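Local structure of cyclopenase asqI (Emericella nidulans, 5YY3) at residues 604-607 / 608-612; 620-623 / 624-627; 360-363 / 364-367. The protein catalyses the zinc-dependent conversion of 4'-methoxycyclopenin into 4'-methoxyviridicatin, with release of methyl isocyanate, in aspoquinolone biosynthesis. All blocks are in the same frame, centred on the assembly; numbering follows the deposited sequence.

Contact 1 (604-607 / 608-612); sequences YPFN and RAWTQ
Trp610 turns the nitrogen of its indole back onto Pro605, five residues earlier, and the NE1 hydrogen is given to the proline carbonyl. The bond from Trp610 NE1 to Pro605 O is short, 2.6 Å, and fairly straight, with an angle of 163° at the hydrogen. The oxygen lies practically in the plane of the indole, whereas the donor stands well above the plane of the carbonyl. The first torsion of the tryptophan sets CG beside the backbone N and anti to the carbonyl carbon (chi1 -60°), and a second torsion near zero turns the NE1 and CZ2 edge to the preceding turn. Pro605 CG reaches the same rim, 4.1 Å from Trp610 CZ2. Next to it comes Phe606, whose CE1 approaches Trp610 CZ2 to 3.4 Å. The two rings meet obliquely, with planes 32° apart and centroids separated by 5.3 Å. This is a side-chain-to-backbone closure of a loop that enters through the cis peptide bond before Pro605 and leads into helix 611-614, with Trp610 as N-cap residue, in the Ig-like domain of the hemocyanin type. Phe606 also stacks on Trp507 and meets Phe494 and Phe576 edge-to-face, while Trp610 meets Tyr504 edge-to-face, so the pair belongs to a larger aromatic core. Asn607 OD1 accepts from Gln413 NE2. The amide nitrogen Asn607 ND2 lies 3.7 Å from Arg608 NH2 and, although buried, has no hydrogen-bond partner in the model.

Contact 2 (620-623 / 624-627); sequences KASI and RTII
Thr625 brings its hydroxyl back to the backbone N-H of Ser622, three residues earlier, with its methyl CG2 resting 3.7 Å from Lys620 O. Thr625 OG1 accepts the backbone hydrogen of Ser622 N at 2.8 Å, and the bond is almost perfectly straight at 178°. That position follows from a first torsion of 52°, which places OG1 between the backbone N and the carbonyl carbon and sends CG2 to the side of the backbone N. Ser622 answers in the reverse direction: its OG, also held between its own N and carbonyl carbon, takes a weak bond of 3.4 Å from Thr625 N. The same OG touches Arg624 CB at 3.5 Å. The carbonyl of Ser622 starts the helical ladder, since Ile626 N donates to Ser622 O at 3.2 Å, and the next rung runs from Ile627 N to Ile623 O at 3.0 Å. On the buried side the two isoleucines meet through their gamma branches, Ile623 CG2 lying 4.1 Å from Ile627 CG2. Ile623 and Ile626 also press on Leu613 of helix 611-614. Before the helix, Ala621 N is held by Asp616 OD2, while Arg624 N, in the first turn, finds its acceptor in Asn502 OD1. Lys620, at the outer end, packs on Pro276 of a second subunit. The reciprocal bonds between Ser622 and Thr625 form a capping box, with Ser622 as N-cap of the short helix 623-626.

Contact 3 (360-363 / 364-367); sequences LGKF and AEMA
The Phe363 ring has Met366 CE beside it, in an oblique approach of 3.8 Å to CD1, while Trp240 and Trp270 each meet the ring edge-to-face. Phe363 and Met366 run alongside one another, and the bend of the methionine at chi3 (-58°) carries its methyl to the ring. The other flat group, the carboxylate of Glu365, is gripped on both oxygens. Glu365 OE1 receives Lys362 NZ through its syn lone pair, a salt bridge of 2.9 Å, and OE2 accepts from Asn283 ND2. Lys362 reaches there by folding at chi2 and chi3, and its ammonium also donates to the carbonyls of Ile286 and Tyr271. A water joins Glu365 OE1 to Lys362 O. Beneath these groups the helix keeps its regular i to i+4 bonds, such as Met366 N to Lys362 O at 2.8 Å. The side chain of Leu360 lies about 6 Å from that of the zinc ligand His190 on helix 180-193. Helix 355-367 thus turns its Lys-Glu pair toward the loops around residues 270-286, and Leu360 and Phe363 toward helix 391-410, where Trp396 touches both.

From the N terminus, contact 3 comes first; it closes no loop but joins consecutive turns of helix 355-367 in the hemocyanin-type metal-binding domain. Contacts 1 and 2 follow in the Ig-like domain, and all three stand in series along the chain, none enclosing or crossing another. Contact 1 closes the turn leading into helix 611-614; contact 2 starts helix 623-626, the next helix in the chain. These two touch: Trp610 CE3 lies 3.9 Å from Ile626 CD1, and Gln612 CB packs on the same methyl, tying the two short helices together. Contact 3 stands apart, its centre about 35 Å from that of contact 1 and about 42 Å from that of contact 2.

Contact 1 (604-607 / 608-612)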
ATOM      1  N   TYR A 604      -8.946 -12.898 -36.062  1.00 26.31           N
ATOM      2  CA  TYR A 604      -7.855 -13.377 -36.914  1.00 25.52           C
ATOM      3  C   TYR A 604      -6.743 -12.343 -36.986  1.00 25.39           C
ATOM      4  O   TYR A 604      -7.016 -11.159 -37.188  1.00 23.06           O
ATOM      5  CB  TYR A 604      -8.369 -13.680 -38.318  1.00 26.92           C
ATOM      6  CG  TYR A 604      -7.324 -14.257 -39.242  1.00 29.01           C
ATOM      7  CD1 TYR A 604      -7.077 -15.627 -39.263  1.00 26.11           C
ATOM      8  CD2 TYR A 604      -6.581 -13.439 -40.090  1.00 26.96           C
ATOM      9  CE1 TYR A 604      -6.119 -16.172 -40.099  1.00 30.01           C
ATOM     10  CE2 TYR A 604      -5.613 -13.982 -40.934  1.00 27.96           C
ATOM     11  CZ  TYR A 604      -5.394 -15.355 -40.933  1.00 26.54           C
ATOM     12  OH  TYR A 604      -4.449 -15.918 -41.772  1.00 29.42           O
ATOM     13  N   PRO A 605      -5.483 -12.779 -36.888  1.00 22.86           N
ATOM     14  CA  PRO A 605      -4.974 -14.155 -36.858  1.00 24.44           C
ATOM     15  C   PRO A 605      -4.659 -14.693 -35.463  1.00 23.09           C
ATOM     16  O   PRO A 605      -3.990 -15.721 -35.329  1.00 20.84           O
ATOM     17  CB  PRO A 605      -3.690 -14.042 -37.673  1.00 21.84           C
ATOM     18  CG  PRO A 605      -3.161 -12.675 -37.283  1.00 23.68           C
ATOM     19  CD  PRO A 605      -4.382 -11.803 -37.022  1.00 20.90           C
ATOM     20  N   PHE A 606      -5.126 -14.006 -34.432  1.00 22.03           N
ATOM     21  CA  PHE A 606      -4.804 -14.423 -33.074  1.00 26.18           C
ATOM     22  C   PHE A 606      -5.830 -15.374 -32.470  1.00 28.31           C
ATOM     23  O   PHE A 606      -5.758 -15.670 -31.291  1.00 28.67           O
ATOM     24  CB  PHE A 606      -4.645 -13.199 -32.171  1.00 21.47           C
ATOM     25  CG  PHE A 606      -3.446 -12.356 -32.519  1.00 23.00           C
ATOM     26  CD1 PHE A 606      -2.167 -12.811 -32.245  1.00 19.24           C
ATOM     27  CD2 PHE A 606      -3.602 -11.119 -33.129  1.00 20.33           C
ATOM     28  CE1 PHE A 606      -1.078 -12.050 -32.547  1.00 20.21           C
ATOM     29  CE2 PHE A 606      -2.509 -10.353 -33.446  1.00 19.30           C
ATOM     30  CZ  PHE A 606      -1.246 -10.815 -33.149  1.00 21.36           C
ATOM     31  N   ASN A 607      -6.764 -15.860 -33.285  1.00 31.53           N
ATOM     32  CA  ASN A 607      -7.869 -16.678 -32.799  1.00 26.15           C
ATOM     33  C   ASN A 607      -7.549 -18.173 -32.827  1.00 29.04           C
ATOM     34  O   ASN A 607      -8.270 -18.976 -32.235  1.00 32.19           O
ATOM     35  CB  ASN A 607      -9.131 -16.391 -33.607  1.00 25.47           C
ATOM     36  CG  ASN A 607      -8.952 -16.678 -35.088  1.00 32.01           C
ATOM     37  OD1 ASN A 607      -7.839 -16.605 -35.613  1.00 27.83           O
ATOM     38  ND2 ASN A 607     -10.049 -17.007 -35.770  1.00 30.38           N
ATOM     39  N   ARG A 608      -6.460 -18.538 -33.495  1.00 25.42           N
ATOM     40  CA  ARG A 608      -5.928 -19.908 -33.437  1.00 27.77           C
ATOM     41  C   ARG A 608      -4.430 -19.843 -33.236  1.00 23.63           C
ATOM     42  O   ARG A 608      -3.834 -18.801 -33.469  1.00 22.04           O
ATOM     43  CB  ARG A 608      -6.242 -20.688 -34.718  1.00 28.25           C
ATOM     44  CG  ARG A 608      -7.530 -21.446 -34.658  1.00 33.72           C
ATOM     45  CD  ARG A 608      -8.022 -21.771 -36.031  1.00 37.66           C
ATOM     46  NE  ARG A 608      -9.187 -20.951 -36.334  1.00 44.04           N
ATOM     47  CZ  ARG A 608     -10.400 -21.199 -35.859  1.00 44.04           C
ATOM     48  NH1 ARG A 608     -10.588 -22.259 -35.090  1.00 44.17           N
ATOM     49  NH2 ARG A 608     -11.424 -20.404 -36.172  1.00 48.91           N
ATOM     50  N   ALA A 609      -3.809 -20.942 -32.824  1.00 24.56           N
ATOM     51  CA  ALA A 609      -2.359 -20.931 -32.689  1.00 22.93           C
ATOM     52  C   ALA A 609      -1.748 -20.816 -34.082  1.00 25.41           C
ATOM     53  O   ALA A 609      -2.413 -21.117 -35.075  1.00 29.41           O
ATOM     54  CB  ALA A 609      -1.858 -22.178 -31.979  1.00 21.23           C
ATOM     55  N   TRP A 610      -0.493 -20.378 -34.163  1.00 26.01           N
ATOM     56  CA  TRP A 610       0.178 -20.270 -35.456  1.00 25.57           C
ATOM     57  C   TRP A 610       1.056 -21.472 -35.678  1.00 28.51           C
ATOM     58  O   TRP A 610       1.806 -21.902 -34.799  1.00 27.67           O
ATOM     59  CB  TRP A 610       1.024 -19.005 -35.565  1.00 22.51           C
ATOM     60  CG  TRP A 610       0.254 -17.750 -35.421  1.00 24.93           C
ATOM     61  CD1 TRP A 610      -1.107 -17.618 -35.377  1.00 21.62           C
ATOM     62  CD2 TRP A 610       0.796 -16.431 -35.281  1.00 24.18           C
ATOM     63  NE1 TRP A 610      -1.443 -16.290 -35.220  1.00 24.74           N
ATOM     64  CE2 TRP A 610      -0.291 -15.545 -35.156  1.00 21.69           C
ATOM     65  CE3 TRP A 610       2.097 -15.916 -35.252  1.00 22.86           C
ATOM     66  CZ2 TRP A 610      -0.117 -14.172 -35.007  1.00 20.86           C
ATOM     67  CZ3 TRP A 610       2.271 -14.561 -35.104  1.00 21.55           C
ATOM     68  CH2 TRP A 610       1.169 -13.698 -34.983  1.00 22.48           C
ATOM     69  N   THR A 611       0.964 -22.009 -36.881  1.00 33.55           N
ATOM     70  CA  THR A 611       1.622 -23.255 -37.193  1.00 31.83           C
ATOM     71  C   THR A 611       3.144 -23.022 -37.226  1.00 31.46           C
ATOM     72  O   THR A 611       3.931 -23.920 -36.904  1.00 32.42           O
ATOM     73  CB  THR A 611       1.081 -23.813 -38.521  1.00 35.78           C
ATOM     74  OG1 THR A 611       1.376 -25.204 -38.599  1.00 47.74           O
ATOM     75  CG2 THR A 611       1.700 -23.108 -39.698  1.00 29.06           C
ATOM     76  N   GLN A 612       3.547 -21.797 -37.559  1.00 28.23           N
ATOM     77  CA  GLN A 612       4.958 -21.413 -37.544  1.00 29.22           C
ATOM     78  C   GLN A 612       5.582 -21.551 -36.145  1.00 32.35           C
ATOM     79  O   GLN A 612       6.794 -21.728 -36.012  1.00 33.97           O
ATOM     80  CB  GLN A 612       5.123 -19.974 -38.046  1.00 26.99           C
ATOM     81  CG  GLN A 612       5.010 -19.795 -39.580  1.00 30.64           C
ATOM     82  CD  GLN A 612       3.580 -19.917 -40.101  1.00 29.74           C
ATOM     83  OE1 GLN A 612       2.614 -19.714 -39.364  1.00 31.77           O
ATOM     84  NE2 GLN A 612       3.443 -20.229 -41.383  1.00 34.37           N
TER

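Contact 2 (620-623 / 624-627)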
ATOM      1  N   LYS A 620      13.319 -21.099 -30.806  1.00 36.08           N
ATOM      2  CA  LYS A 620      13.592 -19.660 -30.827  1.00 34.37           C
ATOM      3  C   LYS A 620      12.359 -18.847 -31.189  1.00 30.72           C
ATOM      4  O   LYS A 620      12.232 -17.690 -30.770  1.00 30.78           O
ATOM      5  CB  LYS A 620      14.720 -19.313 -31.813  1.00 34.88           C
ATOM      6  CG  LYS A 620      16.022 -20.086 -31.622  1.00 42.74           C
ATOM      7  CD  LYS A 620      17.141 -19.517 -32.496  1.00 52.38           C
ATOM      8  CE  LYS A 620      18.122 -20.609 -32.926  1.00 59.74           C
ATOM      9  NZ  LYS A 620      19.235 -20.111 -33.795  1.00 54.90           N
ATOM     10  N   ALA A 621      11.455 -19.447 -31.961  1.00 28.47           N
ATOM     11  CA  ALA A 621      10.316 -18.712 -32.511  1.00 28.90           C
ATOM     12  C   ALA A 621       9.295 -18.327 -31.444  1.00 25.24           C
ATOM     13  O   ALA A 621       8.954 -19.118 -30.551  1.00 29.13           O
ATOM     14  CB  ALA A 621       9.652 -19.510 -33.601  1.00 24.86           C
ATOM     15  N   SER A 622       8.833 -17.088 -31.539  1.00 25.21           N
ATOM     16  CA  SER A 622       7.722 -16.603 -30.737  1.00 27.56           C
ATOM     17  C   SER A 622       6.903 -15.656 -31.608  1.00 26.34           C
ATOM     18  O   SER A 622       7.253 -15.417 -32.765  1.00 25.22           O
ATOM     19  CB  SER A 622       8.215 -15.901 -29.472  1.00 25.28           C
ATOM     20  OG  SER A 622       8.989 -14.757 -29.797  1.00 31.47           O
ATOM     21  N   ILE A 623       5.806 -15.139 -31.066  1.00 24.31           N
ATOM     22  CA  ILE A 623       5.030 -14.132 -31.765  1.00 21.86           C
ATOM     23  C   ILE A 623       5.936 -12.931 -32.027  1.00 29.64           C
ATOM     24  O   ILE A 623       5.905 -12.327 -33.109  1.00 26.97           O
ATOM     25  CB  ILE A 623       3.769 -13.724 -30.961  1.00 21.14           C
ATOM     26  CG1 ILE A 623       2.767 -14.885 -30.950  1.00 22.13           C
ATOM     27  CG2 ILE A 623       3.114 -12.486 -31.550  1.00 18.74           C
ATOM     28  CD1 ILE A 623       1.498 -14.609 -30.162  1.00 18.41           C
ATOM     29  N   ARG A 624       6.780 -12.619 -31.045  1.00 31.31           N
ATOM     30  CA  ARG A 624       7.663 -11.471 -31.151  1.00 29.27           C
ATOM     31  C   ARG A 624       8.657 -11.597 -32.302  1.00 27.68           C
ATOM     32  O   ARG A 624       8.891 -10.618 -33.009  1.00 27.30           O
ATOM     33  CB  ARG A 624       8.426 -11.253 -29.855  1.00 31.08           C
ATOM     34  CG  ARG A 624       9.257  -9.990 -29.896  1.00 40.04           C
ATOM     35  CD  ARG A 624      10.449 -10.088 -28.969  1.00 43.11           C
ATOM     36  NE  ARG A 624      10.081 -10.593 -27.650  1.00 51.55           N
ATOM     37  CZ  ARG A 624       9.870  -9.817 -26.592  1.00 59.22           C
ATOM     38  NH1 ARG A 624       9.971  -8.490 -26.701  1.00 56.60           N
ATOM     39  NH2 ARG A 624       9.539 -10.365 -25.427  1.00 51.71           N
ATOM     40  N   THR A 625       9.235 -12.784 -32.498  1.00 28.14           N
ATOM     41  CA  THR A 625      10.228 -12.952 -33.563  1.00 26.26           C
ATOM     42  C   THR A 625       9.562 -12.837 -34.936  1.00 29.70           C
ATOM     43  O   THR A 625      10.088 -12.172 -35.835  1.00 30.04           O
ATOM     44  CB  THR A 625      10.984 -14.295 -33.478  1.00 27.69           C
ATOM     45  OG1 THR A 625      10.047 -15.379 -33.398  1.00 28.72           O
ATOM     46  CG2 THR A 625      11.896 -14.333 -32.262  1.00 28.63           C
ATOM     47  N   ILE A 626       8.395 -13.453 -35.080  1.00 24.49           N
ATOM     48  CA  ILE A 626       7.691 -13.480 -36.357  1.00 26.64           C
ATOM     49  C   ILE A 626       7.252 -12.090 -36.770  1.00 25.50           C
ATOM     50  O   ILE A 626       7.421 -11.692 -37.918  1.00 27.69           O
ATOM     51  CB  ILE A 626       6.468 -14.420 -36.297  1.00 27.59           C
ATOM     52  CG1 ILE A 626       6.938 -15.880 -36.328  1.00 28.35           C
ATOM     53  CG2 ILE A 626       5.495 -14.134 -37.439  1.00 22.55           C
ATOM     54  CD1 ILE A 626       5.839 -16.864 -36.015  1.00 30.30           C
ATOM     55  N   ILE A 627       6.719 -11.329 -35.826  1.00 23.28           N
ATOM     56  CA  ILE A 627       6.171 -10.045 -36.190  1.00 25.95           C
ATOM     57  C   ILE A 627       7.283  -8.995 -36.265  1.00 30.64           C
ATOM     58  O   ILE A 627       7.029  -7.833 -36.581  1.00 31.31           O
ATOM     59  CB  ILE A 627       5.061  -9.609 -35.211  1.00 28.33           C
ATOM     60  CG1 ILE A 627       5.627  -9.237 -33.835  1.00 28.18           C
ATOM     61  CG2 ILE A 627       3.998 -10.700 -35.097  1.00 24.91           C
ATOM     62  CD1 ILE A 627       4.609  -8.596 -32.947  1.00 20.75           C
TER

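Contact 3 (360-363 / 364-367)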
ATOM      1  N   LEU A 360     -23.623 -18.939 -14.915  1.00 20.48           N
ATOM      2  CA  LEU A 360     -24.044 -17.595 -14.517  1.00 21.85           C
ATOM      3  C   LEU A 360     -25.120 -17.696 -13.448  1.00 24.13           C
ATOM      4  O   LEU A 360     -25.139 -16.910 -12.486  1.00 23.41           O
ATOM      5  CB  LEU A 360     -24.569 -16.788 -15.718  1.00 20.84           C
ATOM      6  CG  LEU A 360     -23.524 -16.437 -16.783  1.00 24.88           C
ATOM      7  CD1 LEU A 360     -24.134 -15.554 -17.863  1.00 24.45           C
ATOM      8  CD2 LEU A 360     -22.326 -15.767 -16.146  1.00 22.03           C
ATOM      9  N   GLY A 361     -26.006 -18.676 -13.634  1.00 23.47           N
ATOM     10  CA  GLY A 361     -27.073 -18.971 -12.688  1.00 26.17           C
ATOM     11  C   GLY A 361     -26.584 -19.299 -11.288  1.00 24.69           C
ATOM     12  O   GLY A 361     -27.233 -18.939 -10.298  1.00 28.34           O
ATOM     13  N   LYS A 362     -25.433 -19.959 -11.194  1.00 20.63           N
ATOM     14  CA  LYS A 362     -24.861 -20.283  -9.891  1.00 21.50           C
ATOM     15  C   LYS A 362     -24.339 -19.031  -9.171  1.00 25.33           C
ATOM     16  O   LYS A 362     -24.409 -18.955  -7.947  1.00 25.77           O
ATOM     17  CB  LYS A 362     -23.745 -21.317 -10.041  1.00 22.96           C
ATOM     18  CG  LYS A 362     -24.213 -22.649 -10.640  1.00 23.22           C
ATOM     19  CD  LYS A 362     -25.169 -23.408  -9.686  1.00 25.91           C
ATOM     20  CE  LYS A 362     -24.391 -24.094  -8.574  1.00 25.31           C
ATOM     21  NZ  LYS A 362     -25.254 -24.784  -7.565  1.00 29.18           N
ATOM     22  N   PHE A 363     -23.824 -18.045  -9.912  1.00 25.63           N
ATOM     23  CA  PHE A 363     -23.413 -16.793  -9.277  1.00 22.87           C
ATOM     24  C   PHE A 363     -24.639 -16.014  -8.795  1.00 21.68           C
ATOM     25  O   PHE A 363     -24.604 -15.382  -7.749  1.00 26.05           O
ATOM     26  CB  PHE A 363     -22.568 -15.929 -10.223  1.00 23.42           C
ATOM     27  CG  PHE A 363     -21.221 -16.521 -10.545  1.00 21.46           C
ATOM     28  CD1 PHE A 363     -20.190 -16.484  -9.617  1.00 20.44           C
ATOM     29  CD2 PHE A 363     -20.984 -17.102 -11.786  1.00 20.90           C
ATOM     30  CE1 PHE A 363     -18.940 -17.027  -9.924  1.00 23.42           C
ATOM     31  CE2 PHE A 363     -19.753 -17.653 -12.094  1.00 20.33           C
ATOM     32  CZ  PHE A 363     -18.730 -17.620 -11.160  1.00 20.51           C
ATOM     33  N   ALA A 364     -25.723 -16.055  -9.559  1.00 24.72           N
ATOM     34  CA  ALA A 364     -26.973 -15.449  -9.112  1.00 25.23           C
ATOM     35  C   ALA A 364     -27.452 -16.140  -7.840  1.00 27.14           C
ATOM     36  O   ALA A 364     -27.881 -15.498  -6.889  1.00 27.48           O
ATOM     37  CB  ALA A 364     -28.035 -15.534 -10.204  1.00 23.14           C
ATOM     38  N   GLU A 365     -27.348 -17.461  -7.831  1.00 27.44           N
ATOM     39  CA  GLU A 365     -27.826 -18.263  -6.713  1.00 28.11           C
ATOM     40  C   GLU A 365     -26.971 -18.006  -5.472  1.00 27.84           C
ATOM     41  O   GLU A 365     -27.487 -17.865  -4.360  1.00 26.86           O
ATOM     42  CB  GLU A 365     -27.815 -19.751  -7.098  1.00 25.70           C
ATOM     43  CG  GLU A 365     -28.119 -20.686  -5.963  1.00 31.37           C
ATOM     44  CD  GLU A 365     -27.896 -22.141  -6.331  1.00 27.90           C
ATOM     45  OE1 GLU A 365     -26.769 -22.503  -6.747  1.00 25.25           O
ATOM     46  OE2 GLU A 365     -28.861 -22.920  -6.211  1.00 29.55           O
ATOM     47  N   MET A 366     -25.660 -17.926  -5.672  1.00 27.58           N
ATOM     48  CA  MET A 366     -24.730 -17.563  -4.592  1.00 28.69           C
ATOM     49  C   MET A 366     -25.048 -16.206  -3.958  1.00 26.95           C
ATOM     50  O   MET A 366     -24.918 -16.028  -2.751  1.00 31.98           O
ATOM     51  CB  MET A 366     -23.292 -17.550  -5.122  1.00 25.86           C
ATOM     52  CG  MET A 366     -22.299 -16.837  -4.210  1.00 30.20           C
ATOM     53  SD  MET A 366     -20.938 -16.118  -5.148  1.00 33.44           S
ATOM     54  CE  MET A 366     -20.308 -17.575  -5.935  1.00 31.48           C
ATOM     55  N   ALA A 367     -25.460 -15.252  -4.786  1.00 27.41           N
ATOM     56  CA  ALA A 367     -25.680 -13.879  -4.345  1.00 28.31           C
ATOM     57  C   ALA A 367     -27.078 -13.667  -3.777  1.00 33.07           C
ATOM     58  O   ALA A 367     -27.305 -12.704  -3.051  1.00 39.82           O
ATOM     59  CB  ALA A 367     -25.433 -12.907  -5.504  1.00 27.46           C
TER
HETATM   60  O   HOH W   1     -24.643 -21.348  -6.167  1.00 22.28           O